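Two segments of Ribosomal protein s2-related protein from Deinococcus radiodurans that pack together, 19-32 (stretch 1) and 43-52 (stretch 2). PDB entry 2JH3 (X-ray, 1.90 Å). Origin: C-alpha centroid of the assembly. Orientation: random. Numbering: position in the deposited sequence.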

ATOM      1  N   SER A  19      10.054 -18.656  -8.591  1.00 38.57           N
ATOM      2  CA  SER A  19       9.173 -19.769  -8.384  1.00 39.62           C
ATOM      3  C   SER A  19       8.132 -19.857  -9.480  1.00 40.17           C
ATOM      4  O   SER A  19       7.299 -20.825  -9.436  1.00 40.00           O
ATOM      5  CB  SER A  19       8.517 -19.538  -7.019  1.00 40.23           C
ATOM      6  OG  SER A  19       9.402 -18.646  -6.272  1.00 39.97           O
ATOM      7  N   ALA A  20       8.173 -18.815 -10.364  1.00 38.83           N
ATOM      8  CA  ALA A  20       7.366 -18.592 -11.562  1.00 38.41           C
ATOM      9  C   ALA A  20       8.193 -18.444 -12.825  1.00 38.24           C
ATOM     10  O   ALA A  20       7.697 -18.698 -13.920  1.00 36.12           O
ATOM     11  CB  ALA A  20       6.520 -17.299 -11.412  1.00 38.61           C
ATOM     12  N   ARG A  21       9.437 -17.971 -12.700  1.00 38.52           N
ATOM     13  CA  ARG A  21      10.322 -17.828 -13.891  1.00 37.80           C
ATOM     14  C   ARG A  21      10.538 -19.116 -14.704  1.00 35.43           C
ATOM     15  O   ARG A  21      10.588 -19.053 -15.905  1.00 35.03           O
ATOM     16  CB  ARG A  21      11.674 -17.148 -13.562  1.00 38.27           C
ATOM     17  CG  ARG A  21      11.932 -15.914 -14.416  0.50 38.61           C
ATOM     18  NE  ARG A  21      14.782 -16.175 -13.478  0.50 84.85           N
ATOM     19  CZ  ARG A  21      14.897 -16.483 -12.190  1.00 84.90           C
ATOM     20  NH1 ARG A  21      15.106 -15.524 -11.298  1.00 84.51           N
ATOM     21  NH2 ARG A  21      14.802 -17.753 -11.794  1.00 85.64           N
ATOM     22  N   ALA A  22      10.639 -20.274 -14.072  1.00 35.44           N
ATOM     23  CA  ALA A  22      10.704 -21.540 -14.810  1.00 34.05           C
ATOM     24  C   ALA A  22       9.489 -21.782 -15.720  1.00 32.57           C
ATOM     25  O   ALA A  22       9.593 -22.185 -16.902  1.00 31.47           O
ATOM     26  CB  ALA A  22      10.838 -22.723 -13.823  1.00 35.03           C
ATOM     27  N   THR A  23       8.321 -21.613 -15.142  1.00 29.53           N
ATOM     28  CA  THR A  23       7.103 -21.766 -15.902  1.00 28.86           C
ATOM     29  C   THR A  23       7.037 -20.720 -17.031  1.00 26.83           C
ATOM     30  O   THR A  23       6.634 -21.065 -18.158  1.00 23.48           O
ATOM     31  CB  THR A  23       5.900 -21.628 -14.978  1.00 29.35           C
ATOM     32  OG1 THR A  23       5.996 -22.575 -13.928  1.00 29.20           O
ATOM     33  CG2 THR A  23       4.569 -21.818 -15.689  1.00 29.52           C
ATOM     34  N   GLN A  24       7.418 -19.470 -16.726  1.00 26.02           N
ATOM     35  CA  GLN A  24       7.380 -18.392 -17.680  1.00 27.42           C
ATOM     36  C   GLN A  24       8.340 -18.581 -18.764  1.00 28.07           C
ATOM     37  O   GLN A  24       8.018 -18.229 -19.904  1.00 30.11           O
ATOM     38  CB  GLN A  24       7.659 -17.029 -17.074  1.00 27.50           C
ATOM     39  CG  GLN A  24       6.636 -16.570 -16.097  1.00 28.93           C
ATOM     40  CD  GLN A  24       7.082 -15.338 -15.309  1.00 30.14           C
ATOM     41  OE1 GLN A  24       8.245 -14.943 -15.329  1.00 39.73           O
ATOM     42  NE2 GLN A  24       6.160 -14.722 -14.657  1.00 30.12           N
ATOM     43  N   GLN A  25       9.522 -19.193 -18.435  1.00 28.10           N
ATOM     44  CA  GLN A  25      10.583 -19.463 -19.416  1.00 29.42           C
ATOM     45  C   GLN A  25      10.080 -20.515 -20.428  1.00 30.01           C
ATOM     46  O   GLN A  25      10.253 -20.318 -21.624  1.00 31.39           O
ATOM     47  CB  GLN A  25      11.912 -19.853 -18.699  1.00 29.85           C
ATOM     48  CG  GLN A  25      12.878 -18.715 -18.267  1.00 34.04           C
ATOM     49  OE1 GLN A  25      14.636 -20.002 -17.280  0.50 24.55           O
ATOM     50  NE2 GLN A  25      14.016 -18.379 -16.014  1.00 64.58           N
ATOM     51  N   VAL A  26       9.476 -21.623 -19.946  1.00 29.83           N
ATOM     52  CA  VAL A  26       9.012 -22.648 -20.829  1.00 31.40           C
ATOM     53  C   VAL A  26       7.888 -22.108 -21.707  1.00 30.18           C
ATOM     54  O   VAL A  26       7.879 -22.349 -22.923  1.00 31.03           O
ATOM     55  CB  VAL A  26       8.530 -23.925 -20.093  1.00 32.07           C
ATOM     56  CG1 VAL A  26       7.984 -24.942 -21.117  1.00 34.65           C
ATOM     57  CG2 VAL A  26       9.623 -24.567 -19.350  1.00 34.29           C
ATOM     58  N   ALA A  27       6.921 -21.417 -21.085  1.00 29.29           N
ATOM     59  CA  ALA A  27       5.751 -20.883 -21.816  1.00 29.11           C
ATOM     60  C   ALA A  27       6.174 -19.984 -22.948  1.00 28.65           C
ATOM     61  O   ALA A  27       5.747 -20.125 -24.082  1.00 28.66           O
ATOM     62  CB  ALA A  27       4.820 -20.135 -20.857  1.00 28.42           C
ATOM     63  N   GLU A  28       7.069 -19.074 -22.645  1.00 29.79           N
ATOM     64  CA  GLU A  28       7.580 -18.167 -23.642  1.00 31.00           C
ATOM     65  C   GLU A  28       8.333 -18.913 -24.771  1.00 30.76           C
ATOM     66  O   GLU A  28       8.158 -18.588 -25.926  1.00 31.73           O
ATOM     67  CB  GLU A  28       8.418 -17.032 -23.004  1.00 30.52           C
ATOM     68  CG  GLU A  28       8.859 -16.003 -24.118  1.00 33.07           C
ATOM     69  CD  GLU A  28       9.695 -14.828 -23.647  1.00 34.86           C
ATOM     70  OE1 GLU A  28      10.052 -13.994 -24.523  1.00 45.16           O
ATOM     71  OE2 GLU A  28       9.988 -14.719 -22.438  1.00 42.07           O
ATOM     72  N   ALA A  29       9.134 -19.943 -24.453  1.00 32.12           N
ATOM     73  CA  ALA A  29       9.861 -20.685 -25.486  1.00 31.02           C
ATOM     74  C   ALA A  29       8.909 -21.381 -26.490  1.00 31.29           C
ATOM     75  O   ALA A  29       9.150 -21.410 -27.695  1.00 30.70           O
ATOM     76  CB  ALA A  29      10.754 -21.736 -24.823  1.00 31.64           C
ATOM     77  N   LEU A  30       7.837 -21.944 -25.952  1.00 30.75           N
ATOM     78  CA  LEU A  30       6.868 -22.680 -26.683  1.00 30.56           C
ATOM     79  C   LEU A  30       5.979 -21.742 -27.513  1.00 30.76           C
ATOM     80  O   LEU A  30       5.568 -22.101 -28.633  1.00 29.87           O
ATOM     81  CB  LEU A  30       6.037 -23.524 -25.709  1.00 30.02           C
ATOM     82  CG  LEU A  30       6.679 -24.746 -25.078  1.00 28.80           C
ATOM     83  CD1 LEU A  30       5.698 -25.523 -24.198  1.00 28.84           C
ATOM     84  CD2 LEU A  30       7.216 -25.622 -26.145  1.00 31.33           C
ATOM     85  N   ARG A  31       5.701 -20.542 -27.026  1.00 30.93           N
ATOM     86  CA  ARG A  31       4.989 -19.559 -27.878  1.00 33.50           C
ATOM     87  C   ARG A  31       5.814 -19.121 -29.077  1.00 36.22           C
ATOM     88  O   ARG A  31       5.254 -18.864 -30.132  1.00 38.79           O
ATOM     89  CB  ARG A  31       4.589 -18.276 -27.123  1.00 32.55           C
ATOM     90  CG  ARG A  31       3.604 -18.461 -26.062  1.00 30.99           C
ATOM     91  CD  ARG A  31       3.314 -17.134 -25.379  1.00 27.18           C
ATOM     92  NE  ARG A  31       2.617 -17.446 -24.144  1.00 24.08           N
ATOM     93  CZ  ARG A  31       3.041 -17.122 -22.921  1.00 24.26           C
ATOM     94  NH1 ARG A  31       4.166 -16.404 -22.764  1.00 25.43           N
ATOM     95  NH2 ARG A  31       2.382 -17.542 -21.872  1.00 20.09           N
ATOM     96  N   GLY A  32       7.117 -18.944 -28.878  1.00 40.62           N
ATOM     97  CA  GLY A  32       8.047 -18.633 -29.962  1.00 43.40           C
ATOM     98  C   GLY A  32       7.977 -19.642 -31.100  1.00 46.44           C
ATOM     99  O   GLY A  32       7.936 -19.264 -32.266  1.00 48.46           O
ATOM    100  N   GLU A  43      -2.344 -21.624 -28.484  1.00 26.34           N
ATOM    101  CA  GLU A  43      -1.980 -20.696 -27.451  1.00 25.95           C
ATOM    102  C   GLU A  43      -1.328 -21.464 -26.290  1.00 24.85           C
ATOM    103  O   GLU A  43      -1.535 -22.691 -26.149  1.00 23.23           O
ATOM    104  CB  GLU A  43      -3.203 -19.904 -26.948  1.00 26.66           C
ATOM    105  CG  GLU A  43      -4.088 -20.652 -25.967  1.00 25.41           C
ATOM    106  CD  GLU A  43      -5.215 -19.824 -25.471  1.00 28.01           C
ATOM    107  OE1 GLU A  43      -5.126 -18.579 -25.571  1.00 29.52           O
ATOM    108  OE2 GLU A  43      -6.199 -20.404 -24.997  1.00 26.77           O
ATOM    109  N   VAL A  44      -0.536 -20.730 -25.501  1.00 24.42           N
ATOM    110  CA  VAL A  44       0.128 -21.248 -24.294  1.00 24.68           C
ATOM    111  C   VAL A  44      -0.128 -20.248 -23.172  1.00 26.47           C
ATOM    112  O   VAL A  44       0.166 -19.035 -23.285  1.00 26.54           O
ATOM    113  CB  VAL A  44       1.633 -21.482 -24.508  1.00 24.56           C
ATOM    114  CG1 VAL A  44       2.270 -22.090 -23.300  1.00 23.20           C
ATOM    115  CG2 VAL A  44       1.880 -22.357 -25.744  1.00 26.62           C
ATOM    116  N   LEU A  45      -0.778 -20.733 -22.141  1.00 26.51           N
ATOM    117  CA  LEU A  45      -1.140 -19.914 -21.010  1.00 27.57           C
ATOM    118  C   LEU A  45      -0.436 -20.419 -19.737  1.00 28.61           C
ATOM    119  O   LEU A  45       0.112 -21.565 -19.699  1.00 26.56           O
ATOM    120  CB  LEU A  45      -2.662 -19.923 -20.855  1.00 28.77           C
ATOM    121  CG  LEU A  45      -3.431 -19.291 -22.056  1.00 31.09           C
ATOM    122  CD1 LEU A  45      -4.899 -19.281 -21.744  1.00 29.55           C
ATOM    123  CD2 LEU A  45      -3.040 -17.866 -22.446  1.00 31.98           C
ATOM    124  N   GLU A  46      -0.490 -19.581 -18.700  1.00 28.80           N
ATOM    125  CA  GLU A  46       0.136 -19.875 -17.415  1.00 28.32           C
ATOM    126  C   GLU A  46      -0.869 -19.840 -16.305  1.00 28.03           C
ATOM    127  O   GLU A  46      -1.825 -19.042 -16.313  1.00 29.59           O
ATOM    128  CB  GLU A  46       1.199 -18.845 -17.098  1.00 27.47           C
ATOM    129  CG  GLU A  46       2.303 -18.862 -18.069  1.00 29.01           C
ATOM    130  CD  GLU A  46       3.070 -17.529 -18.105  1.00 27.87           C
ATOM    131  OE1 GLU A  46       3.248 -16.941 -17.026  1.00 30.35           O
ATOM    132  OE2 GLU A  46       3.546 -17.125 -19.171  1.00 31.42           O
ATOM    133  N   GLY A  47      -0.675 -20.700 -15.321  1.00 25.78           N
ATOM    134  CA  GLY A  47      -1.378 -20.559 -14.067  1.00 24.12           C
ATOM    135  C   GLY A  47      -0.502 -20.933 -12.875  1.00 23.69           C
ATOM    136  O   GLY A  47       0.487 -21.680 -13.018  1.00 22.41           O
ATOM    137  N   TYR A  48      -0.862 -20.421 -11.700  1.00 22.53           N
ATOM    138  CA  TYR A  48      -0.023 -20.642 -10.509  1.00 22.30           C
ATOM    139  C   TYR A  48      -0.869 -20.965  -9.305  1.00 21.48           C
ATOM    140  O   TYR A  48      -1.999 -20.534  -9.192  1.00 20.61           O
ATOM    141  CB  TYR A  48       0.885 -19.431 -10.215  1.00 21.80           C
ATOM    142  CG  TYR A  48       1.811 -19.127 -11.320  1.00 22.66           C
ATOM    143  CD1 TYR A  48       1.448 -18.245 -12.286  1.00 22.35           C
ATOM    144  CD2 TYR A  48       3.060 -19.769 -11.432  1.00 23.68           C
ATOM    145  CE1 TYR A  48       2.273 -17.990 -13.389  1.00 25.56           C
ATOM    146  CE2 TYR A  48       3.874 -19.556 -12.534  1.00 22.49           C
ATOM    147  CZ  TYR A  48       3.479 -18.636 -13.504  1.00 23.85           C
ATOM    148  OH  TYR A  48       4.315 -18.371 -14.585  1.00 26.21           O
ATOM    149  N   TRP A  49      -0.295 -21.697  -8.375  1.00 20.30           N
ATOM    150  CA  TRP A  49      -0.948 -21.957  -7.132  1.00 21.35           C
ATOM    151  C   TRP A  49      -0.981 -20.670  -6.263  1.00 21.61           C
ATOM    152  O   TRP A  49      -2.028 -20.320  -5.737  1.00 22.71           O
ATOM    153  CB  TRP A  49      -0.219 -23.117  -6.402  1.00 23.44           C
ATOM    154  CG  TRP A  49      -0.845 -23.567  -5.126  1.00 22.94           C
ATOM    155  CD1 TRP A  49      -2.042 -23.212  -4.611  1.00 26.67           C
ATOM    156  CD2 TRP A  49      -0.212 -24.373  -4.135  1.00 25.78           C
ATOM    157  NE1 TRP A  49      -2.222 -23.777  -3.361  1.00 27.28           N
ATOM    158  CE2 TRP A  49      -1.110 -24.512  -3.064  1.00 27.25           C
ATOM    159  CE3 TRP A  49       1.013 -25.007  -4.077  1.00 27.30           C
ATOM    160  CZ2 TRP A  49      -0.816 -25.280  -1.930  1.00 29.32           C
ATOM    161  CZ3 TRP A  49       1.297 -25.771  -2.968  1.00 26.17           C
ATOM    162  CH2 TRP A  49       0.392 -25.894  -1.911  1.00 25.79           C
ATOM    163  N   GLN A  50       0.157 -19.988  -6.133  1.00 22.53           N
ATOM    164  CA  GLN A  50       0.347 -18.939  -5.143  1.00 23.45           C
ATOM    165  C   GLN A  50       0.402 -17.516  -5.726  1.00 24.87           C
ATOM    166  O   GLN A  50       0.781 -16.561  -5.017  1.00 27.56           O
ATOM    167  CB  GLN A  50       1.621 -19.231  -4.352  1.00 24.13           C
ATOM    168  CG  GLN A  50       1.485 -20.446  -3.558  1.00 24.25           C
ATOM    169  CD  GLN A  50       0.463 -20.283  -2.490  1.00 26.73           C
ATOM    170  OE1 GLN A  50       0.509 -19.309  -1.732  1.00 27.44           O
ATOM    171  NE2 GLN A  50      -0.498 -21.197  -2.422  1.00 30.19           N
ATOM    172  N   GLN A  51       0.044 -17.343  -6.999  1.00 24.58           N
ATOM    173  CA  GLN A  51      -0.040 -16.013  -7.603  1.00 25.04           C
ATOM    174  C   GLN A  51      -0.925 -15.997  -8.806  1.00 25.22           C
ATOM    175  O   GLN A  51      -1.371 -17.057  -9.250  1.00 25.97           O
ATOM    176  CB  GLN A  51       1.356 -15.450  -7.956  1.00 24.99           C
ATOM    177  CG  GLN A  51       2.088 -16.211  -9.078  1.00 26.25           C
ATOM    178  CD  GLN A  51       3.502 -15.729  -9.236  1.00 25.05           C
ATOM    179  OE1 GLN A  51       4.352 -15.900  -8.385  1.00 24.98           O
ATOM    180  NE2 GLN A  51       3.768 -15.120 -10.362  1.00 37.01           N
ATOM    181  N   GLU A  52      -1.261 -14.797  -9.291  1.00 24.37           N
ATOM    182  CA  GLU A  52      -2.070 -14.658 -10.506  1.00 24.31           C
ATOM    183  C   GLU A  52      -1.182 -14.834 -11.753  1.00 24.35           C
ATOM    184  O   GLU A  52      -0.030 -14.377 -11.743  1.00 26.16           O
ATOM    185  CB  GLU A  52      -2.748 -13.302 -10.548  1.00 23.85           C
ATOM    186  CG  GLU A  52      -3.783 -13.105  -9.474  1.00 22.13           C
ATOM    187  CD  GLU A  52      -4.653 -11.871  -9.760  1.00 25.04           C
ATOM    188  OE1 GLU A  52      -4.110 -10.776 -10.176  1.00 24.76           O
ATOM    189  OE2 GLU A  52      -5.886 -12.047  -9.630  1.00 25.44           O
TER

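The most unusual feature of this contact is that one side chain, Arg31, donates three hydrogen bonds from the helix to the strand, two of them to the same oxygen. Its guanidinium meets the backbone carbonyl of Val44 with two donors: NE lies 3.0 Å from Val44 O (N-H...O angle 150°), and Arg31 NH2 lies 3.0 Å from the same oxygen (149°). The nearly equal distances and angles define a fork closing on a single acceptor. Arg31 NH2 also donates to Glu46 OE2 at 3.0 Å with an angle of 169°, and this nearly straight bond is part of a salt bridge. Both acceptors sit at the edge of the guanidinium, near its plane, where its N-H groups point.

The reach of Arg31 explains how this is achieved. Its CA-to-CB bond points sideways, but chi1 is m and chi2 and chi3 are both t, so the chain runs out extended and its end comes nearer the strand. The aliphatic part contributes as well, since Arg31 CG is 3.9 Å from Val44 CB. An arginine suits this place because it combines a long apolar stem with a charged head carrying several donors.

The helix, 19-32, and the strand, 43-48, run nearly antiparallel, with 170° between their directions and a closest axial approach of 8.3 Å. Alternation along the strand sends the side chains of Val44, Glu46 and Tyr48 toward the helix, whereas Leu45 points away. Helical periodicity supplies the matching surface: Ala20, Thr23, Ala27 and Leu30 all direct CB toward the strand. Together the stretches bury 512 Å², counting both sides.

Val44 has the largest covered area, 97 Å². With chi1 t, its CG1 lies 4.0 Å from Ala27 CB and its CG2 4.3 Å from Leu30 CB, so the branched side chain touches two successive turns of the helix. The small side chain of Ala27 accompanies a close backbone approach here: Ala27 CA and Val44 CA are 6.2 Å apart, against 7.7 Å between Ala20 CA and Tyr48 CA.

At that wider end the Tyr48 ring fills the space. Its CE2 packs 3.7 Å from Ala20 CB, and its OH is 3.6 Å from Thr23 CG2, so apolar atoms of two helical residues border the tyrosine. The methylene carbon Gln24 CG also approaches Tyr48 OH, at 3.3 Å. Beyond the strand, Gln51 extends the contact, with its NE2 3.7 Å from Ala20 CB.

Glu46 links the two ends. While Glu46 OE2 takes the salt bridge from Arg31, Glu46 OE1 accepts a hydrogen bond from Tyr48 OH at 3.0 Å, within the strand. Both carboxylate oxygens of this buried residue therefore have polar partners, and the tyrosine hydroxyl is engaged as well. Around this polar link the neighbours include carbon atoms of the helix: Ala27 CB is 3.7 Å from Glu46 OE2, and Gln24 CG is 3.5 Å from Glu46 OE1. Charge pairing and close apolar packing thus occupy the same interface.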